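PDB 3D3Y: uncharacterized protein from Enterococcus faecalis, which is of unknown function but is related to the M16 peptidases, with a domain like their inactive domain, and may bind a metal ion. Local coordinates for residues Gly11-Val16 with Gln200-Val205; Leu28-Thr33 with Trp87-Met92; Leu257-Asn262 with Gln413-Leu418. All coordinates share one frame; numbering follows the deposited sequence.

Interaction 1 (Gly11-Val16 with Gln200-Val205); sequences GVNLHV and QVDIFV
G11-V16 and Q200-V205 run side by side as parallel strands, with V12 opposite V201 and V16 opposite V205; the short axes pass 4.7 Å apart and keep nearly the same direction. Five backbone hydrogen bonds join them, N13 and H15 each giving its N-H and its carbonyl to the partner strand. The series begins with V201 N, which donates over 2.9 Å to G11 O, the carbonyl of the last residue before the strand proper.

On one side of the pair, H15 carries most of the contact. Its NE2 donates to D202 OD1 over 2.7 Å, almost straight (177°) and in the imidazole plane, and meets the oxygen on its anti side. CG of H15 is anti to the carbonyl carbon (chi1 -45°), and the ring beyond it stacks, offset, on F204 with planes 26° apart; H15 CD2 lies over the phenyl face, 3.5 Å from F204 CZ. The other carboxylate oxygen of D202 makes a salt bridge with K230, so two partners fix the carboxylate. A water bridges N13 ND2, 3.1 Å away, to the V201 carbonyl, while ND2 also bonds E228.

The opposite side is aliphatic: L14 CD1 packs 3.8 Å from I203 CG2. F218 and L214 of helix 211-219 cover this side, helix 368-380 lies against H15, D202 and F204, and strand 24-34 continues the sheet beyond 200-205.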
loop_
_atom_site.group_PDB
_atom_site.type_symbol
_atom_site.label_atom_id
_atom_site.label_comp_id
_atom_site.label_asym_id
_atom_site.label_seq_id
_atom_site.Cartn_x
_atom_site.Cartn_y
_atom_site.Cartn_z
ATOM N N GLY A 11 -7.469 18.508 12.866
ATOM C CA GLY A 11 -6.751 17.301 12.518
ATOM C C GLY A 11 -7.603 16.058 12.317
ATOM O O GLY A 11 -7.104 15.006 11.892
ATOM N N VAL A 12 -8.890 16.169 12.643
ATOM C CA VAL A 12 -9.841 15.059 12.533
ATOM C C VAL A 12 -11.055 15.477 11.707
ATOM O O VAL A 12 -11.898 16.279 12.142
ATOM C CB VAL A 12 -10.288 14.515 13.929
ATOM C CG1 VAL A 12 -11.242 13.304 13.753
ATOM C CG2 VAL A 12 -9.067 14.097 14.771
ATOM N N ASN A 13 -11.135 14.912 10.512
ATOM C CA ASN A 13 -12.151 15.315 9.549
ATOM C C ASN A 13 -13.020 14.181 9.099
ATOM O O ASN A 13 -12.563 13.036 8.999
ATOM C CB ASN A 13 -11.472 15.990 8.362
ATOM C CG ASN A 13 -10.825 17.286 8.762
ATOM O OD1 ASN A 13 -11.516 18.274 8.969
ATOM N ND2 ASN A 13 -9.500 17.274 8.948
ATOM N N LEU A 14 -14.286 14.485 8.875
ATOM C CA LEU A 14 -15.262 13.503 8.433
ATOM C C LEU A 14 -15.616 13.804 6.987
ATOM O O LEU A 14 -15.805 14.977 6.601
ATOM C CB LEU A 14 -16.519 13.545 9.321
ATOM C CG LEU A 14 -17.789 12.761 8.911
ATOM C CD1 LEU A 14 -17.563 11.235 8.829
ATOM C CD2 LEU A 14 -18.915 13.060 9.873
ATOM N N HIS A 15 -15.717 12.752 6.187
ATOM C CA HIS A 15 -16.046 12.894 4.767
ATOM C C HIS A 15 -17.153 11.921 4.442
ATOM O O HIS A 15 -16.982 10.699 4.584
ATOM C CB HIS A 15 -14.821 12.605 3.875
ATOM C CG HIS A 15 -13.564 13.257 4.358
ATOM N ND1 HIS A 15 -13.218 14.545 4.022
ATOM C CD2 HIS A 15 -12.582 12.808 5.172
ATOM C CE1 HIS A 15 -12.072 14.863 4.603
ATOM N NE2 HIS A 15 -11.663 13.825 5.304
ATOM N N VAL A 16 -18.285 12.458 4.021
ATOM C CA VAL A 16 -19.461 11.661 3.708
ATOM C C VAL A 16 -19.642 11.657 2.186
ATOM O O VAL A 16 -19.712 12.725 1.566
ATOM C CB VAL A 16 -20.715 12.249 4.402
ATOM C CG1 VAL A 16 -21.988 11.479 3.996
ATOM C CG2 VAL A 16 -20.532 12.285 5.941
ATOM N N GLN A 200 -3.026 12.483 12.056
ATOM C CA GLN A 200 -4.135 13.075 11.306
ATOM C C GLN A 200 -5.150 11.965 11.068
ATOM O O GLN A 200 -4.790 10.844 10.688
ATOM C CB GLN A 200 -3.664 13.698 9.988
ATOM C CG GLN A 200 -2.868 15.014 10.190
ATOM C CD GLN A 200 -1.593 14.781 11.001
ATOM O OE1 GLN A 200 -0.768 13.922 10.659
ATOM N NE2 GLN A 200 -1.429 15.541 12.081
ATOM N N VAL A 201 -6.419 12.259 11.321
ATOM C CA VAL A 201 -7.450 11.228 11.249
ATOM C C VAL A 201 -8.476 11.677 10.219
ATOM O O VAL A 201 -8.913 12.831 10.240
ATOM C CB VAL A 201 -8.139 11.026 12.636
ATOM C CG1 VAL A 201 -9.225 9.933 12.553
ATOM C CG2 VAL A 201 -7.113 10.628 13.689
ATOM N N ASP A 202 -8.832 10.779 9.307
ATOM C CA ASP A 202 -9.895 11.068 8.343
ATOM C C ASP A 202 -10.866 9.894 8.326
ATOM O O ASP A 202 -10.468 8.726 8.329
ATOM C CB ASP A 202 -9.324 11.389 6.946
ATOM C CG ASP A 202 -8.675 12.751 6.899
ATOM O OD1 ASP A 202 -9.385 13.751 6.662
ATOM O OD2 ASP A 202 -7.450 12.833 7.140
ATOM N N ILE A 203 -12.149 10.223 8.364
ATOM C CA ILE A 203 -13.202 9.223 8.479
ATOM C C ILE A 203 -14.049 9.378 7.253
ATOM O O ILE A 203 -14.457 10.514 6.895
ATOM C CB ILE A 203 -14.057 9.455 9.740
ATOM C CG1 ILE A 203 -13.166 9.351 10.978
ATOM C CG2 ILE A 203 -15.209 8.439 9.793
ATOM C CD1 ILE A 203 -13.867 9.711 12.289
ATOM N N PHE A 204 -14.259 8.256 6.577
ATOM C CA PHE A 204 -15.051 8.220 5.354
ATOM C C PHE A 204 -16.270 7.325 5.513
ATOM O O PHE A 204 -16.197 6.233 6.114
ATOM C CB PHE A 204 -14.196 7.709 4.193
ATOM C CG PHE A 204 -13.150 8.678 3.756
ATOM C CD1 PHE A 204 -13.333 9.446 2.618
ATOM C CD2 PHE A 204 -11.969 8.833 4.494
ATOM C CE1 PHE A 204 -12.370 10.360 2.221
ATOM C CE2 PHE A 204 -11.004 9.744 4.090
ATOM C CZ PHE A 204 -11.198 10.496 2.962
ATOM N N VAL A 205 -17.388 7.795 4.968
ATOM C CA VAL A 205 -18.609 7.028 4.933
ATOM C C VAL A 205 -19.126 7.085 3.511
ATOM O O VAL A 205 -19.428 8.168 2.996
ATOM C CB VAL A 205 -19.688 7.591 5.917
ATOM C CG1 VAL A 205 -20.933 6.715 5.864
ATOM C CG2 VAL A 205 -19.121 7.633 7.323
HETATM O O HOH W 1 -7.503 14.962 9.098
#

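Interaction 2 (Leu28-Thr33 with Trp87-Met92); sequences LVRFNT and WFNISM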
loop_
_atom_site.group_PDB
_atom_site.type_symbol
_atom_site.label_atom_id
_atom_site.label_comp_id
_atom_site.label_asym_id
_atom_site.label_seq_id
_atom_site.Cartn_x
_atom_site.Cartn_y
_atom_site.Cartn_z
ATOM N N LEU A 28 -14.501 3.939 6.930
ATOM C CA LEU A 28 -13.041 3.878 7.015
ATOM C C LEU A 28 -12.592 4.942 7.970
ATOM O O LEU A 28 -12.936 6.122 7.796
ATOM C CB LEU A 28 -12.408 4.072 5.640
ATOM C CG LEU A 28 -10.885 4.300 5.573
ATOM C CD1 LEU A 28 -10.073 3.032 6.000
ATOM C CD2 LEU A 28 -10.553 4.766 4.152
ATOM N N VAL A 29 -11.857 4.527 9.002
ATOM C CA VAL A 29 -11.148 5.471 9.845
ATOM C C VAL A 29 -9.651 5.314 9.553
ATOM O O VAL A 29 -9.069 4.221 9.785
ATOM C CB VAL A 29 -11.424 5.234 11.320
ATOM C CG1 VAL A 29 -10.805 6.370 12.166
ATOM C CG2 VAL A 29 -12.944 5.126 11.566
ATOM N N ARG A 30 -9.046 6.375 9.010
ATOM C CA ARG A 30 -7.644 6.285 8.604
ATOM C C ARG A 30 -6.753 7.228 9.421
ATOM O O ARG A 30 -6.933 8.468 9.394
ATOM C CB ARG A 30 -7.482 6.467 7.087
ATOM C CG ARG A 30 -6.011 6.412 6.611
ATOM C CD ARG A 30 -5.864 6.154 5.090
ATOM N NE ARG A 30 -6.252 4.796 4.714
ATOM C CZ ARG A 30 -6.670 4.438 3.497
ATOM N NH1 ARG A 30 -6.766 5.336 2.504
ATOM N NH2 ARG A 30 -6.978 3.161 3.266
ATOM N N PHE A 31 -5.860 6.633 10.212
ATOM C CA PHE A 31 -4.846 7.396 10.961
ATOM C C PHE A 31 -3.585 7.545 10.104
ATOM O O PHE A 31 -3.054 6.577 9.579
ATOM C CB PHE A 31 -4.472 6.712 12.276
ATOM C CG PHE A 31 -5.611 6.585 13.261
ATOM C CD1 PHE A 31 -5.623 7.358 14.429
ATOM C CD2 PHE A 31 -6.657 5.690 13.026
ATOM C CE1 PHE A 31 -6.666 7.255 15.346
ATOM C CE2 PHE A 31 -7.683 5.557 13.943
ATOM C CZ PHE A 31 -7.677 6.359 15.113
ATOM N N ASN A 32 -3.118 8.771 9.943
ATOM C CA ASN A 32 -2.058 9.064 8.989
ATOM C C ASN A 32 -0.883 9.634 9.765
ATOM O O ASN A 32 -1.073 10.545 10.582
ATOM C CB ASN A 32 -2.597 10.067 7.957
ATOM C CG ASN A 32 -1.672 10.259 6.742
ATOM O OD1 ASN A 32 -0.497 10.660 6.867
ATOM N ND2 ASN A 32 -2.215 9.988 5.562
ATOM N N THR A 33 0.316 9.099 9.521
ATOM C CA THR A 33 1.546 9.588 10.168
ATOM C C THR A 33 2.710 9.535 9.177
ATOM O O THR A 33 2.633 8.839 8.162
ATOM C CB THR A 33 1.889 8.770 11.446
ATOM O OG1 THR A 33 2.799 9.523 12.262
ATOM C CG2 THR A 33 2.521 7.406 11.083
ATOM N N TRP A 87 -0.141 4.382 6.961
ATOM C CA TRP A 87 -1.570 4.497 7.201
ATOM C C TRP A 87 -2.023 3.335 8.100
ATOM O O TRP A 87 -1.656 2.194 7.871
ATOM C CB TRP A 87 -2.328 4.407 5.852
ATOM C CG TRP A 87 -2.035 5.488 4.792
ATOM C CD1 TRP A 87 -1.334 6.668 4.949
ATOM C CD2 TRP A 87 -2.533 5.492 3.452
ATOM N NE1 TRP A 87 -1.338 7.385 3.745
ATOM C CE2 TRP A 87 -2.073 6.681 2.823
ATOM C CE3 TRP A 87 -3.338 4.593 2.713
ATOM C CZ2 TRP A 87 -2.387 6.996 1.490
ATOM C CZ3 TRP A 87 -3.648 4.909 1.364
ATOM C CH2 TRP A 87 -3.164 6.099 0.774
ATOM N N PHE A 88 -2.875 3.634 9.082
ATOM C CA PHE A 88 -3.461 2.638 9.989
ATOM C C PHE A 88 -4.957 2.732 9.712
ATOM O O PHE A 88 -5.560 3.791 9.884
ATOM C CB PHE A 88 -3.113 3.002 11.417
ATOM C CG PHE A 88 -3.659 2.075 12.473
ATOM C CD1 PHE A 88 -2.802 1.180 13.125
ATOM C CD2 PHE A 88 -5.005 2.151 12.886
ATOM C CE1 PHE A 88 -3.275 0.371 14.162
ATOM C CE2 PHE A 88 -5.507 1.328 13.915
ATOM C CZ PHE A 88 -4.631 0.418 14.552
ATOM N N ASN A 89 -5.535 1.627 9.249
ATOM C CA ASN A 89 -6.836 1.653 8.567
ATOM C C ASN A 89 -7.873 0.773 9.245
ATOM O O ASN A 89 -7.724 -0.448 9.262
ATOM C CB ASN A 89 -6.652 1.100 7.144
ATOM C CG ASN A 89 -5.502 1.755 6.391
ATOM O OD1 ASN A 89 -5.465 2.968 6.266
ATOM N ND2 ASN A 89 -4.572 0.944 5.871
ATOM N N ILE A 90 -8.933 1.376 9.768
ATOM C CA ILE A 90 -10.002 0.591 10.398
ATOM C C ILE A 90 -11.170 0.654 9.445
ATOM O O ILE A 90 -11.636 1.742 9.081
ATOM C CB ILE A 90 -10.417 1.187 11.752
ATOM C CG1 ILE A 90 -9.219 1.205 12.719
ATOM C CG2 ILE A 90 -11.613 0.427 12.362
ATOM C CD1 ILE A 90 -9.500 2.059 13.985
ATOM N N SER A 91 -11.622 -0.523 9.022
ATOM C CA SER A 91 -12.666 -0.624 7.999
ATOM C C SER A 91 -13.859 -1.378 8.558
ATOM O O SER A 91 -13.680 -2.340 9.329
ATOM C CB SER A 91 -12.111 -1.420 6.806
ATOM O OG SER A 91 -11.011 -0.719 6.213
HETATM N N MSE A 92 -15.058 -0.975 8.114
HETATM C CA MSE A 92 -16.296 -1.670 8.414
HETATM C C MSE A 92 -17.214 -1.613 7.209
HETATM O O MSE A 92 -17.234 -0.611 6.466
HETATM C CB MSE A 92 -17.042 -1.012 9.564
HETATM C CG MSE A 92 -16.560 -1.338 10.923
HETATM SE SE MSE A 92 -17.773 -0.598 12.271
HETATM C CE MSE A 92 -19.076 -1.967 12.480
#
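R30 and N89 meet through a hydrogen bond from R30 NE to N89 OD1, modelled at a doubtfully short 2.5 Å, with the donor above the amide plane. The guanidinium is sandwiched: W87 CE3 sits over the centre of one face, 3.4 Å from R30 CZ, and L28 CD2 covers the opposite face. A bend at chi3 (-70°) sets NE beside N89, and the guanidinium and indole planes are only 18° apart. On the other side of the sheet, the edge of the F88 ring is directed to the face of F31 in an offset edge-to-face pair with planes at 87°, and I90 CD1 packs 3.9 Å from F31 CE2. These side chains project from neighbouring antiparallel strands of a six-stranded mixed sheet, in which V29-I90 and F31-F88 are the hydrogen-bonded pairs. Further out, E373 forms a salt bridge with R30 NH2, and Y376 makes a cation-pi contact with R30 while meeting the W87 ring edge-to-face. Q85 OE1 accepts from both N32 ND2 and W87 NE1, bringing these two donors together, and N32 ND2 is also hydrogen-bonded to Y376 OH. Behind F88 and I90 lie helices 40-52 and 105-118.

Interaction 3 (Leu257-Asn262 with Gln413-Leu418); sequences LNLAYN and QAIFFL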
loop_
_atom_site.group_PDB
_atom_site.type_symbol
_atom_site.label_atom_id
_atom_site.label_comp_id
_atom_site.label_asym_id
_atom_site.label_seq_id
_atom_site.Cartn_x
_atom_site.Cartn_y
_atom_site.Cartn_z
ATOM N N LEU A 257 17.428 -12.014 -9.268
ATOM C CA LEU A 257 18.223 -10.861 -9.678
ATOM C C LEU A 257 17.303 -9.677 -9.924
ATOM O O LEU A 257 16.498 -9.686 -10.867
ATOM C CB LEU A 257 19.087 -11.208 -10.926
ATOM C CG LEU A 257 19.907 -10.051 -11.538
ATOM C CD1 LEU A 257 20.958 -9.479 -10.514
ATOM C CD2 LEU A 257 20.597 -10.494 -12.854
ATOM N N ASN A 258 17.415 -8.666 -9.069
ATOM C CA ASN A 258 16.505 -7.521 -9.107
ATOM C C ASN A 258 17.244 -6.196 -9.297
ATOM O O ASN A 258 18.394 -6.039 -8.853
ATOM C CB ASN A 258 15.672 -7.440 -7.804
ATOM C CG ASN A 258 14.824 -8.681 -7.563
ATOM O OD1 ASN A 258 14.470 -9.427 -8.494
ATOM N ND2 ASN A 258 14.477 -8.906 -6.288
ATOM N N LEU A 259 16.573 -5.232 -9.914
ATOM C CA LEU A 259 17.198 -3.939 -10.267
ATOM C C LEU A 259 16.218 -2.844 -9.905
ATOM O O LEU A 259 15.007 -2.979 -10.149
ATOM C CB LEU A 259 17.478 -3.829 -11.774
ATOM C CG LEU A 259 18.465 -4.753 -12.489
ATOM C CD1 LEU A 259 17.874 -6.165 -12.691
ATOM C CD2 LEU A 259 18.772 -4.147 -13.818
ATOM N N ALA A 260 16.749 -1.750 -9.368
ATOM C CA ALA A 260 15.951 -0.593 -9.013
ATOM C C ALA A 260 16.470 0.637 -9.732
ATOM O O ALA A 260 17.672 0.947 -9.684
ATOM C CB ALA A 260 15.987 -0.366 -7.514
ATOM N N TYR A 261 15.539 1.379 -10.327
ATOM C CA TYR A 261 15.836 2.576 -11.080
ATOM C C TYR A 261 15.117 3.766 -10.480
ATOM O O TYR A 261 13.974 3.625 -10.046
ATOM C CB TYR A 261 15.256 2.428 -12.482
ATOM C CG TYR A 261 15.763 1.286 -13.324
ATOM C CD1 TYR A 261 16.737 1.489 -14.296
ATOM C CD2 TYR A 261 15.210 0.014 -13.195
ATOM C CE1 TYR A 261 17.178 0.433 -15.091
ATOM C CE2 TYR A 261 15.625 -1.045 -13.999
ATOM C CZ TYR A 261 16.597 -0.820 -14.942
ATOM O OH TYR A 261 16.980 -1.872 -15.729
ATOM N N ASN A 262 15.764 4.931 -10.474
ATOM C CA ASN A 262 15.101 6.182 -10.115
ATOM C C ASN A 262 14.345 6.669 -11.368
ATOM O O ASN A 262 14.925 6.745 -12.465
ATOM C CB ASN A 262 16.150 7.213 -9.664
ATOM C CG ASN A 262 15.538 8.541 -9.221
ATOM O OD1 ASN A 262 15.091 9.336 -10.033
ATOM N ND2 ASN A 262 15.554 8.787 -7.937
ATOM N N GLN A 413 20.062 2.379 -10.262
ATOM C CA GLN A 413 20.632 2.796 -8.972
ATOM C C GLN A 413 21.101 1.653 -8.076
ATOM O O GLN A 413 22.065 1.801 -7.319
ATOM C CB GLN A 413 19.630 3.675 -8.196
ATOM C CG GLN A 413 19.405 5.102 -8.821
ATOM C CD GLN A 413 20.613 6.016 -8.688
ATOM O OE1 GLN A 413 21.540 6.004 -9.532
ATOM N NE2 GLN A 413 20.627 6.813 -7.633
ATOM N N ALA A 414 20.426 0.512 -8.143
ATOM C CA ALA A 414 20.768 -0.578 -7.248
ATOM C C ALA A 414 20.469 -1.905 -7.920
ATOM O O ALA A 414 19.549 -2.011 -8.720
ATOM C CB ALA A 414 20.007 -0.430 -5.905
ATOM N N ILE A 415 21.273 -2.911 -7.610
ATOM C CA ILE A 415 21.049 -4.253 -8.117
ATOM C C ILE A 415 21.196 -5.170 -6.905
ATOM O O ILE A 415 22.209 -5.100 -6.181
ATOM C CB ILE A 415 22.149 -4.684 -9.130
ATOM C CG1 ILE A 415 22.107 -3.852 -10.407
ATOM C CG2 ILE A 415 22.065 -6.216 -9.423
ATOM C CD1 ILE A 415 23.363 -3.977 -11.232
ATOM N N PHE A 416 20.208 -6.028 -6.674
ATOM C CA PHE A 416 20.330 -6.998 -5.602
ATOM C C PHE A 416 20.284 -8.387 -6.203
ATOM O O PHE A 416 19.382 -8.704 -6.995
ATOM C CB PHE A 416 19.213 -6.837 -4.553
ATOM C CG PHE A 416 19.302 -7.853 -3.436
ATOM C CD1 PHE A 416 20.223 -7.698 -2.411
ATOM C CD2 PHE A 416 18.516 -9.010 -3.465
ATOM C CE1 PHE A 416 20.327 -8.667 -1.394
ATOM C CE2 PHE A 416 18.611 -9.990 -2.462
ATOM C CZ PHE A 416 19.518 -9.822 -1.430
ATOM N N PHE A 417 21.263 -9.200 -5.831
ATOM C CA PHE A 417 21.415 -10.553 -6.337
ATOM C C PHE A 417 21.339 -11.552 -5.177
ATOM O O PHE A 417 22.175 -11.539 -4.267
ATOM C CB PHE A 417 22.757 -10.632 -7.082
ATOM C CG PHE A 417 23.086 -11.990 -7.680
ATOM C CD1 PHE A 417 22.108 -12.774 -8.280
ATOM C CD2 PHE A 417 24.404 -12.450 -7.669
ATOM C CE1 PHE A 417 22.431 -14.009 -8.872
ATOM C CE2 PHE A 417 24.739 -13.698 -8.242
ATOM C CZ PHE A 417 23.741 -14.470 -8.858
ATOM N N LEU A 418 20.308 -12.397 -5.186
ATOM C CA LEU A 418 20.194 -13.441 -4.174
ATOM C C LEU A 418 20.665 -14.703 -4.844
ATOM O O LEU A 418 19.968 -15.248 -5.706
ATOM C CB LEU A 418 18.759 -13.594 -3.638
ATOM C CG LEU A 418 18.545 -14.545 -2.444
ATOM C CD1 LEU A 418 19.128 -13.939 -1.141
ATOM C CD2 LEU A 418 17.092 -14.794 -2.250
#
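L257 reaches across to I415 and F417 through a single methyl, CD1, on antiparallel strands. L257 CG is anti to the backbone N (chi1 176°), and chi2 of 62° then places CD1 3.6 Å from I415 CG2 and 4.0 Å from F417 CB. I415 receives it with CG2, the branch anti to its own backbone N, while CG1 lies 4.3 Å from CG of L259, its partner across the strands. L257 and I415 thus lie side by side, pointing the same way.

The reverse side of the pair is set by smaller contacts: A260 CB and A414 CB are 4.3 Å apart, and N258 lies opposite F416, whose ring turns away from the partner strand. N258 and F416 exchange two backbone hydrogen bonds, N258 N to F416 O being close to straight at 175°. At A260, beyond the L259-I415 pair, the regular pairing is broken by a classic beta bulge, in which Q413 and A414 both face it. The carbonyl of A260 accepts from Q413 N at 2.8 Å and from A414 N at 3.2 Å, both in its plane. At the bulge, CB of N262 packs on CG of Q413.

Helix 326-341 covers L257 and L259 through L330 and I333, whereas helix 150-162 lies over the N258, A260, A414 and F416 side. The amide of N258 is held through OD1 by the backbone of T319, on strand 314-321.

Overall arrangement
Interactions 1 and 2 belong to the same six-stranded sheet and touch each other where strands 200-207 and 24-34 are neighbours; along the chain, interaction 2 is nested within the loop that interaction 1 closes. Interaction 3 lies in a separate five-stranded sheet on the opposite side of the chain's centre, about 39 Å from interaction 1 and 32 Å from interaction 2, centre to centre. All three are buried, yet their chemistry differs. The first two pair an apolar side with a polar and aromatic one, and it is the polar side of each that lies against helix 368-380, whereas interaction 3 relies chiefly on aliphatic packing and backbone bonds. Interaction 1 is parallel; the others are antiparallel.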